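Local atomic coordinates of glycoside hydrolase family 81 (Clostridium thermocellum, PDB entry 6FOP), a protein that probably hydrolyses beta-1,3-glucans such as laminarin, as a glucanase of the cellulosome. Residues Asn30-Ser42 with Asp461-Tyr473. Sequence-based numbering, arbitrary orientation.
Sequences NLQGAVPTNSWES and DTRFPFLRNFDPY. With CA (calcium ion), chain B.
A calcium site lies at the seam where the loop 30-42 meets 461-473, a segment of the glycosyl hydrolase family 81 C-terminal domain. The metal is held by the carbonyls of L467, R468 and F470 and by four waters. The loop 30-42 joins it only through water. One metal water donates to T37 O, another to S39 OG, and a third to N38 O at 2.6 Å.

Beside the metal, the R468 side chain crosses that of T37 obliquely. Its NH1 donates to T37 OG1 at 2.9 Å, nearly straight (164°), with the oxygen in the guanidinium plane. The bend at chi3 (-54°) brings this nitrogen back to the threonine. T37 OG1 in turn donates to N38 OD1, 2.7 Å away. A water links R468 NH1 to V35 O. R468 NH2 pairs with D453 of helix 440-455, and P465 CG lies over one guanidinium face. Together they fix its rotation.

The N38 and N469 amides run side by side. Their ND2 atoms, 3.2 Å apart, are not bonded to each other. The N469 side chain has its strongest polar partner in W478. A water accepts from N469 ND2 and donates weakly to N38 OD1.

From the type I beta turn D461-F464, T462 O accepts A34 N at 2.9 Å. A34 CB sits against P465 CD at 3.8 Å, and P465 CB packs on P36 CA.

At the far end, D471 OD2 comes obliquely to W40 CD1 at 3.3 Å, and W478 NE1 donates to the same oxygen. One water bridges W40 NE1 to D471 OD1, which also accepts from Y473 N in an Asx turn.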
ATOM      1  N   ASN A  30     -27.026   1.827   0.558  1.00 21.61           N
ATOM      2  CA  ASN A  30     -26.499   0.616  -0.052  1.00 23.60           C
ATOM      3  C   ASN A  30     -25.105   0.222   0.428  1.00 22.75           C
ATOM      4  O   ASN A  30     -24.702  -0.910   0.203  1.00 23.90           O
ATOM      5  CB  ASN A  30     -26.528   0.725  -1.576  1.00 24.76           C
ATOM      6  CG  ASN A  30     -27.946   0.836  -2.108  1.00 29.12           C
ATOM      7  OD1 ASN A  30     -28.832   0.062  -1.711  1.00 32.50           O
ATOM      8  ND2 ASN A  30     -28.171   1.783  -3.018  1.00 32.46           N
ATOM      9  N   LEU A  31     -24.365   1.150   1.027  1.00 20.50           N
ATOM     10  CA  LEU A  31     -23.008   0.854   1.494  1.00 20.02           C
ATOM     11  C   LEU A  31     -23.125   0.341   2.928  1.00 20.57           C
ATOM     12  O   LEU A  31     -23.294   1.120   3.863  1.00 22.44           O
ATOM     13  CB  LEU A  31     -22.110   2.087   1.389  1.00 19.82           C
ATOM     14  CG  LEU A  31     -20.617   1.806   1.576  1.00 19.24           C
ATOM     15  CD1 LEU A  31     -20.051   1.160   0.328  1.00 21.47           C
ATOM     16  CD2 LEU A  31     -19.843   3.060   1.911  1.00 21.14           C
ATOM     17  N   GLN A  32     -23.048  -0.975   3.087  1.00 22.50           N
ATOM     18  CA  GLN A  32     -23.301  -1.645   4.364  1.00 24.05           C
ATOM     19  C   GLN A  32     -22.018  -2.235   4.935  1.00 24.17           C
ATOM     20  O   GLN A  32     -21.076  -2.511   4.213  1.00 24.72           O
ATOM     21  CB  GLN A  32     -24.335  -2.752   4.174  1.00 28.48           C
ATOM     22  CG  GLN A  32     -25.692  -2.272   3.651  1.00 31.94           C
ATOM     23  CD  GLN A  32     -26.711  -3.384   3.583  1.00 41.25           C
ATOM     24  OE1 GLN A  32     -26.576  -4.335   2.800  1.00 49.95           O
ATOM     25  NE2 GLN A  32     -27.740  -3.277   4.402  1.00 49.90           N
ATOM     26  N   GLY A  33     -22.034  -2.467   6.241  1.00 22.75           N
ATOM     27  CA  GLY A  33     -20.869  -2.936   6.958  1.00 22.26           C
ATOM     28  C   GLY A  33     -19.807  -1.872   7.116  1.00 20.69           C
ATOM     29  O   GLY A  33     -20.009  -0.693   6.831  1.00 20.81           O
ATOM     30  N   ALA A  34     -18.640  -2.295   7.555  1.00 17.92           N
ATOM     31  CA  ALA A  34     -17.567  -1.351   7.796  1.00 16.97           C
ATOM     32  C   ALA A  34     -17.200  -0.580   6.523  1.00 15.88           C
ATOM     33  O   ALA A  34     -17.175  -1.149   5.421  1.00 17.01           O
ATOM     34  CB  ALA A  34     -16.370  -2.063   8.367  1.00 17.41           C
ATOM     35  N   VAL A  35     -16.901   0.691   6.699  1.00 15.27           N
ATOM     36  CA  VAL A  35     -16.695   1.632   5.596  1.00 15.89           C
ATOM     37  C   VAL A  35     -15.233   1.642   5.165  1.00 15.26           C
ATOM     38  O   VAL A  35     -14.358   1.896   5.981  1.00 15.24           O
ATOM     39  CB  VAL A  35     -17.127   3.038   6.050  1.00 16.69           C
ATOM     40  CG1 VAL A  35     -16.894   4.052   4.952  1.00 17.32           C
ATOM     41  CG2 VAL A  35     -18.587   3.018   6.501  1.00 17.97           C
ATOM     42  N   PRO A  36     -14.939   1.367   3.880  1.00 14.92           N
ATOM     43  CA  PRO A  36     -13.549   1.477   3.432  1.00 14.97           C
ATOM     44  C   PRO A  36     -12.964   2.866   3.670  1.00 14.95           C
ATOM     45  O   PRO A  36     -13.654   3.880   3.483  1.00 15.24           O
ATOM     46  CB  PRO A  36     -13.636   1.172   1.926  1.00 14.74           C
ATOM     47  CG  PRO A  36     -14.860   0.312   1.834  1.00 15.20           C
ATOM     48  CD  PRO A  36     -15.819   0.899   2.803  1.00 15.48           C
ATOM     49  N   THR A  37     -11.696   2.900   4.083  1.00 14.75           N
ATOM     50  CA  THR A  37     -10.934   4.140   4.280  1.00 14.87           C
ATOM     51  C   THR A  37      -9.532   3.964   3.700  1.00 12.88           C
ATOM     52  O   THR A  37      -9.187   2.898   3.162  1.00 13.72           O
ATOM     53  CB  THR A  37     -10.818   4.465   5.788  1.00 15.05           C
ATOM     54  OG1 THR A  37     -10.015   3.480   6.448  1.00 14.82           O
ATOM     55  CG2 THR A  37     -12.179   4.501   6.454  1.00 15.67           C
ATOM     56  N   ASN A  38      -8.714   5.000   3.808  1.00 13.14           N
ATOM     57  CA  ASN A  38      -7.308   4.888   3.452  1.00 12.83           C
ATOM     58  C   ASN A  38      -7.108   4.496   2.008  1.00 13.21           C
ATOM     59  O   ASN A  38      -6.289   3.650   1.679  1.00 13.31           O
ATOM     60  CB  ASN A  38      -6.516   3.934   4.374  1.00 13.06           C
ATOM     61  CG  ASN A  38      -6.534   4.393   5.807  1.00 13.41           C
ATOM     62  OD1 ASN A  38      -7.423   4.037   6.582  1.00 14.92           O
ATOM     63  ND2 ASN A  38      -5.507   5.163   6.191  1.00 13.55           N
ATOM     64  N   SER A  39      -7.879   5.140   1.121  1.00 12.42           N
ATOM     65  CA  SER A  39      -7.772   4.820  -0.280  1.00 12.70           C
ATOM     66  C   SER A  39      -7.909   6.077  -1.162  1.00 12.50           C
ATOM     67  O   SER A  39      -8.008   7.208  -0.682  1.00 13.79           O
ATOM     68  CB  SER A  39      -8.815   3.754  -0.601  1.00 12.78           C
ATOM     69  OG  SER A  39      -8.634   3.193  -1.907  1.00 13.21           O
ATOM     70  N   TRP A  40      -7.879   5.855  -2.455  1.00 13.09           N
ATOM     71  CA  TRP A  40      -7.933   6.948  -3.417  1.00 13.60           C
ATOM     72  C   TRP A  40      -9.335   7.562  -3.545  1.00 13.90           C
ATOM     73  O   TRP A  40      -9.481   8.717  -3.911  1.00 14.53           O
ATOM     74  CB  TRP A  40      -7.424   6.464  -4.778  1.00 13.13           C
ATOM     75  CG  TRP A  40      -8.164   5.274  -5.314  1.00 13.25           C
ATOM     76  CD1 TRP A  40      -7.898   3.953  -5.057  1.00 14.13           C
ATOM     77  CD2 TRP A  40      -9.311   5.274  -6.183  1.00 13.41           C
ATOM     78  NE1 TRP A  40      -8.799   3.139  -5.669  1.00 13.70           N
ATOM     79  CE2 TRP A  40      -9.656   3.923  -6.411  1.00 13.35           C
ATOM     80  CE3 TRP A  40     -10.037   6.285  -6.842  1.00 13.04           C
ATOM     81  CZ2 TRP A  40     -10.736   3.552  -7.213  1.00 13.35           C
ATOM     82  CZ3 TRP A  40     -11.098   5.913  -7.641  1.00 13.70           C
ATOM     83  CH2 TRP A  40     -11.440   4.553  -7.835  1.00 14.00           C
ATOM     84  N   GLU A  41     -10.373   6.793  -3.239  1.00 13.42           N
ATOM     85  CA  GLU A  41     -11.751   7.269  -3.331  1.00 14.37           C
ATOM     86  C   GLU A  41     -12.263   7.874  -2.013  1.00 14.54           C
ATOM     87  O   GLU A  41     -13.380   8.367  -1.933  1.00 14.78           O
ATOM     88  CB  GLU A  41     -12.685   6.143  -3.788  1.00 14.79           C
ATOM     89  CG  GLU A  41     -13.063   5.127  -2.709  1.00 14.11           C
ATOM     90  CD  GLU A  41     -11.987   4.167  -2.262  1.00 15.31           C
ATOM     91  OE1 GLU A  41     -11.007   3.980  -2.993  1.00 14.86           O
ATOM     92  OE2 GLU A  41     -12.220   3.514  -1.197  1.00 15.65           O
ATOM     93  N   SER A  42     -11.446   7.816  -0.954  1.00 14.21           N
ATOM     94  CA  SER A  42     -11.946   8.025   0.405  1.00 13.79           C
ATOM     95  C   SER A  42     -12.558   9.367   0.681  1.00 14.46           C
ATOM     96  O   SER A  42     -13.434   9.458   1.532  1.00 15.65           O
ATOM     97  CB  SER A  42     -10.842   7.728   1.404  1.00 14.58           C
ATOM     98  OG  SER A  42     -10.425   6.390   1.285  1.00 14.80           O
ATOM     99  N   ASP A 461     -16.708 -10.767   6.627  1.00 22.20           N
ATOM    100  CA  ASP A 461     -16.562 -10.251   7.983  1.00 21.42           C
ATOM    101  C   ASP A 461     -16.766  -8.747   7.893  1.00 21.73           C
ATOM    102  O   ASP A 461     -15.833  -8.009   7.510  1.00 24.24           O
ATOM    103  CB  ASP A 461     -15.190 -10.581   8.556  1.00 22.76           C
ATOM    104  CG  ASP A 461     -14.989 -10.011   9.950  1.00 20.57           C
ATOM    105  OD1 ASP A 461     -15.852  -9.298  10.514  1.00 21.49           O
ATOM    106  OD2 ASP A 461     -13.930 -10.295  10.501  1.00 22.73           O
ATOM    107  N   THR A 462     -17.961  -8.307   8.260  1.00 22.92           N
ATOM    108  CA  THR A 462     -18.389  -6.923   8.078  1.00 25.17           C
ATOM    109  C   THR A 462     -17.895  -5.956   9.143  1.00 20.92           C
ATOM    110  O   THR A 462     -18.182  -4.759   9.071  1.00 20.67           O
ATOM    111  CB  THR A 462     -19.937  -6.833   8.044  1.00 28.84           C
ATOM    112  OG1 THR A 462     -20.468  -7.299   9.296  1.00 33.41           O
ATOM    113  CG2 THR A 462     -20.504  -7.666   6.927  1.00 33.45           C
ATOM    114  N   ARG A 463     -17.123  -6.447  10.117  1.00 18.49           N
ATOM    115  CA  ARG A 463     -16.642  -5.575  11.190  1.00 17.45           C
ATOM    116  C   ARG A 463     -15.529  -4.640  10.732  1.00 15.82           C
ATOM    117  O   ARG A 463     -15.306  -3.605  11.345  1.00 17.49           O
ATOM    118  CB  ARG A 463     -16.114  -6.419  12.355  1.00 18.88           C
ATOM    119  CG  ARG A 463     -17.168  -7.291  13.021  1.00 20.30           C
ATOM    120  CD  ARG A 463     -16.553  -8.233  14.054  1.00 23.19           C
ATOM    121  NE  ARG A 463     -15.590  -9.129  13.407  1.00 22.52           N
ATOM    122  CZ  ARG A 463     -14.750  -9.947  14.031  1.00 23.82           C
ATOM    123  NH1 ARG A 463     -14.742 -10.027  15.359  1.00 25.06           N
ATOM    124  NH2 ARG A 463     -13.915 -10.681  13.312  1.00 25.58           N
ATOM    125  N   PHE A 464     -14.826  -5.027   9.669  1.00 15.56           N
ATOM    126  CA  PHE A 464     -13.697  -4.270   9.129  1.00 15.93           C
ATOM    127  C   PHE A 464     -13.798  -4.309   7.616  1.00 15.73           C
ATOM    128  O   PHE A 464     -14.213  -5.320   7.067  1.00 16.83           O
ATOM    129  CB  PHE A 464     -12.353  -4.894   9.564  1.00 16.51           C
ATOM    130  CG  PHE A 464     -12.194  -5.001  11.065  1.00 16.70           C
ATOM    131  CD1 PHE A 464     -11.833  -3.904  11.813  1.00 16.89           C
ATOM    132  CD2 PHE A 464     -12.504  -6.182  11.718  1.00 17.03           C
ATOM    133  CE1 PHE A 464     -11.732  -3.986  13.183  1.00 17.88           C
ATOM    134  CE2 PHE A 464     -12.408  -6.273  13.092  1.00 18.96           C
ATOM    135  CZ  PHE A 464     -12.017  -5.175  13.825  1.00 18.21           C
ATOM    136  N   PRO A 465     -13.381  -3.227   6.940  1.00 15.25           N
ATOM    137  CA  PRO A 465     -13.459  -3.234   5.493  1.00 14.63           C
ATOM    138  C   PRO A 465     -12.367  -4.123   4.895  1.00 14.65           C
ATOM    139  O   PRO A 465     -11.394  -4.479   5.586  1.00 15.69           O
ATOM    140  CB  PRO A 465     -13.265  -1.767   5.137  1.00 15.96           C
ATOM    141  CG  PRO A 465     -12.334  -1.258   6.196  1.00 15.96           C
ATOM    142  CD  PRO A 465     -12.708  -2.020   7.449  1.00 16.34           C
ATOM    143  N   PHE A 466     -12.509  -4.489   3.638  1.00 14.66           N
ATOM    144  CA  PHE A 466     -11.548  -5.348   2.952  1.00 14.67           C
ATOM    145  C   PHE A 466     -10.251  -4.592   2.704  1.00 13.99           C
ATOM    146  O   PHE A 466     -10.264  -3.523   2.103  1.00 14.03           O
ATOM    147  CB  PHE A 466     -12.138  -5.824   1.629  1.00 14.84           C
ATOM    148  CG  PHE A 466     -11.287  -6.811   0.889  1.00 14.80           C
ATOM    149  CD1 PHE A 466     -11.163  -8.117   1.334  1.00 15.67           C
ATOM    150  CD2 PHE A 466     -10.686  -6.463  -0.302  1.00 13.83           C
ATOM    151  CE1 PHE A 466     -10.396  -9.010   0.625  1.00 15.96           C
ATOM    152  CE2 PHE A 466      -9.929  -7.365  -1.019  1.00 14.86           C
ATOM    153  CZ  PHE A 466      -9.794  -8.637  -0.550  1.00 16.23           C
ATOM    154  N   LEU A 467      -9.139  -5.124   3.198  1.00 12.95           N
ATOM    155  CA  LEU A 467      -7.800  -4.573   2.944  1.00 12.91           C
ATOM    156  C   LEU A 467      -7.712  -3.067   3.110  1.00 12.65           C
ATOM    157  O   LEU A 467      -7.438  -2.317   2.144  1.00 13.08           O
ATOM    158  CB  LEU A 467      -7.297  -5.006   1.559  1.00 12.98           C
ATOM    159  CG  LEU A 467      -7.138  -6.486   1.255  1.00 14.00           C
ATOM    160  CD1 LEU A 467      -6.571  -6.669  -0.145  1.00 14.60           C
ATOM    161  CD2 LEU A 467      -6.268  -7.198   2.305  1.00 14.27           C
ATOM    162  N   ARG A 468      -7.903  -2.609   4.339  1.00 12.06           N
ATOM    163  CA  ARG A 468      -7.937  -1.173   4.581  1.00 12.79           C
ATOM    164  C   ARG A 468      -6.786  -0.404   3.962  1.00 12.09           C
ATOM    165  O   ARG A 468      -6.967   0.350   2.987  1.00 12.80           O
ATOM    166  CB  ARG A 468      -8.058  -0.828   6.069  1.00 13.62           C
ATOM    167  CG  ARG A 468      -8.281   0.653   6.329  1.00 14.15           C
ATOM    168  CD  ARG A 468      -8.087   1.058   7.776  1.00 13.90           C
ATOM    169  NE  ARG A 468      -8.916   0.256   8.664  1.00 13.71           N
ATOM    170  CZ  ARG A 468     -10.211   0.464   8.906  1.00 14.43           C
ATOM    171  NH1 ARG A 468     -10.887   1.474   8.336  1.00 15.18           N
ATOM    172  NH2 ARG A 468     -10.867  -0.369   9.697  1.00 14.36           N
ATOM    173  N   ASN A 469      -5.570  -0.554   4.504  1.00 12.43           N
ATOM    174  CA  ASN A 469      -4.498   0.331   4.048  1.00 12.73           C
ATOM    175  C   ASN A 469      -3.939   0.018   2.659  1.00 12.14           C
ATOM    176  O   ASN A 469      -3.484   0.937   1.957  1.00 13.36           O
ATOM    177  CB  ASN A 469      -3.397   0.422   5.077  1.00 13.26           C
ATOM    178  CG  ASN A 469      -3.881   1.105   6.331  1.00 13.47           C
ATOM    179  OD1 ASN A 469      -4.371   0.421   7.245  1.00 15.69           O
ATOM    180  ND2 ASN A 469      -3.805   2.416   6.384  1.00 13.97           N
ATOM    181  N   PHE A 470      -4.022  -1.239   2.228  1.00 12.23           N
ATOM    182  CA  PHE A 470      -3.431  -1.639   0.963  1.00 12.26           C
ATOM    183  C   PHE A 470      -4.354  -1.277  -0.189  1.00 12.12           C
ATOM    184  O   PHE A 470      -5.562  -1.553  -0.095  1.00 12.15           O
ATOM    185  CB  PHE A 470      -3.143  -3.122   0.943  1.00 12.29           C
ATOM    186  CG  PHE A 470      -2.284  -3.549  -0.212  1.00 11.97           C
ATOM    187  CD1 PHE A 470      -0.930  -3.174  -0.255  1.00 12.16           C
ATOM    188  CD2 PHE A 470      -2.768  -4.353  -1.212  1.00 13.01           C
ATOM    189  CE1 PHE A 470      -0.118  -3.572  -1.304  1.00 13.31           C
ATOM    190  CE2 PHE A 470      -1.948  -4.761  -2.251  1.00 13.62           C
ATOM    191  CZ  PHE A 470      -0.618  -4.365  -2.293  1.00 13.27           C
ATOM    192  N   ASP A 471      -3.806  -0.743  -1.281  1.00 11.99           N
ATOM    193  CA  ASP A 471      -4.550  -0.459  -2.539  1.00 11.76           C
ATOM    194  C   ASP A 471      -4.132  -1.572  -3.518  1.00 11.51           C
ATOM    195  O   ASP A 471      -2.992  -1.602  -3.992  1.00 12.60           O
ATOM    196  CB  ASP A 471      -4.138   0.900  -3.057  1.00 12.26           C
ATOM    197  CG  ASP A 471      -4.832   1.307  -4.357  1.00 13.40           C
ATOM    198  OD1 ASP A 471      -5.108   0.406  -5.181  1.00 12.56           O
ATOM    199  OD2 ASP A 471      -4.974   2.545  -4.554  1.00 13.07           O
ATOM    200  N   PRO A 472      -5.042  -2.501  -3.810  1.00 12.27           N
ATOM    201  CA  PRO A 472      -4.655  -3.638  -4.656  1.00 12.50           C
ATOM    202  C   PRO A 472      -4.171  -3.286  -6.057  1.00 12.76           C
ATOM    203  O   PRO A 472      -3.426  -4.063  -6.675  1.00 13.38           O
ATOM    204  CB  PRO A 472      -5.916  -4.503  -4.708  1.00 15.10           C
ATOM    205  CG  PRO A 472      -6.752  -4.049  -3.582  1.00 16.66           C
ATOM    206  CD  PRO A 472      -6.431  -2.627  -3.323  1.00 13.96           C
ATOM    207  N   TYR A 473      -4.638  -2.158  -6.584  1.00 12.35           N
ATOM    208  CA  TYR A 473      -4.334  -1.810  -7.964  1.00 12.61           C
ATOM    209  C   TYR A 473      -3.069  -0.958  -8.083  1.00 11.62           C
ATOM    210  O   TYR A 473      -2.243  -1.194  -8.966  1.00 12.63           O
ATOM    211  CB  TYR A 473      -5.540  -1.220  -8.728  1.00 12.39           C
ATOM    212  CG  TYR A 473      -5.551  -1.551 -10.201  1.00 12.23           C
ATOM    213  CD1 TYR A 473      -4.940  -0.706 -11.129  1.00 11.98           C
ATOM    214  CD2 TYR A 473      -6.221  -2.666 -10.662  1.00 12.37           C
ATOM    215  CE1 TYR A 473      -4.958  -1.005 -12.467  1.00 12.45           C
ATOM    216  CE2 TYR A 473      -6.242  -2.963 -12.020  1.00 12.74           C
ATOM    217  CZ  TYR A 473      -5.645  -2.102 -12.930  1.00 12.41           C
ATOM    218  OH  TYR A 473      -5.664  -2.396 -14.288  1.00 14.04           O
TER
HETATM  219 CA    CA B 801      -7.473  -0.493   0.702  1.00 13.06          CA
HETATM  220  O   HOH W   1     -13.647   1.772   8.600  1.00 17.53           O
HETATM  221  O   HOH W   2      -9.346   0.821   1.360  1.00 13.50           O
HETATM  222  O   HOH W   3      -5.942   1.362   0.388  1.00 12.77           O
HETATM  223  O   HOH W   4      -5.417   3.490   8.854  1.00 15.23           O
HETATM  224  O   HOH W   5      -7.915   0.335  -1.544  1.00 12.88           O
HETATM  225  O   HOH W   6      -7.848   0.448  -5.840  1.00 14.16           O
HETATM  226  O   HOH W   7      -9.136  -2.044  -0.033  1.00 14.33           O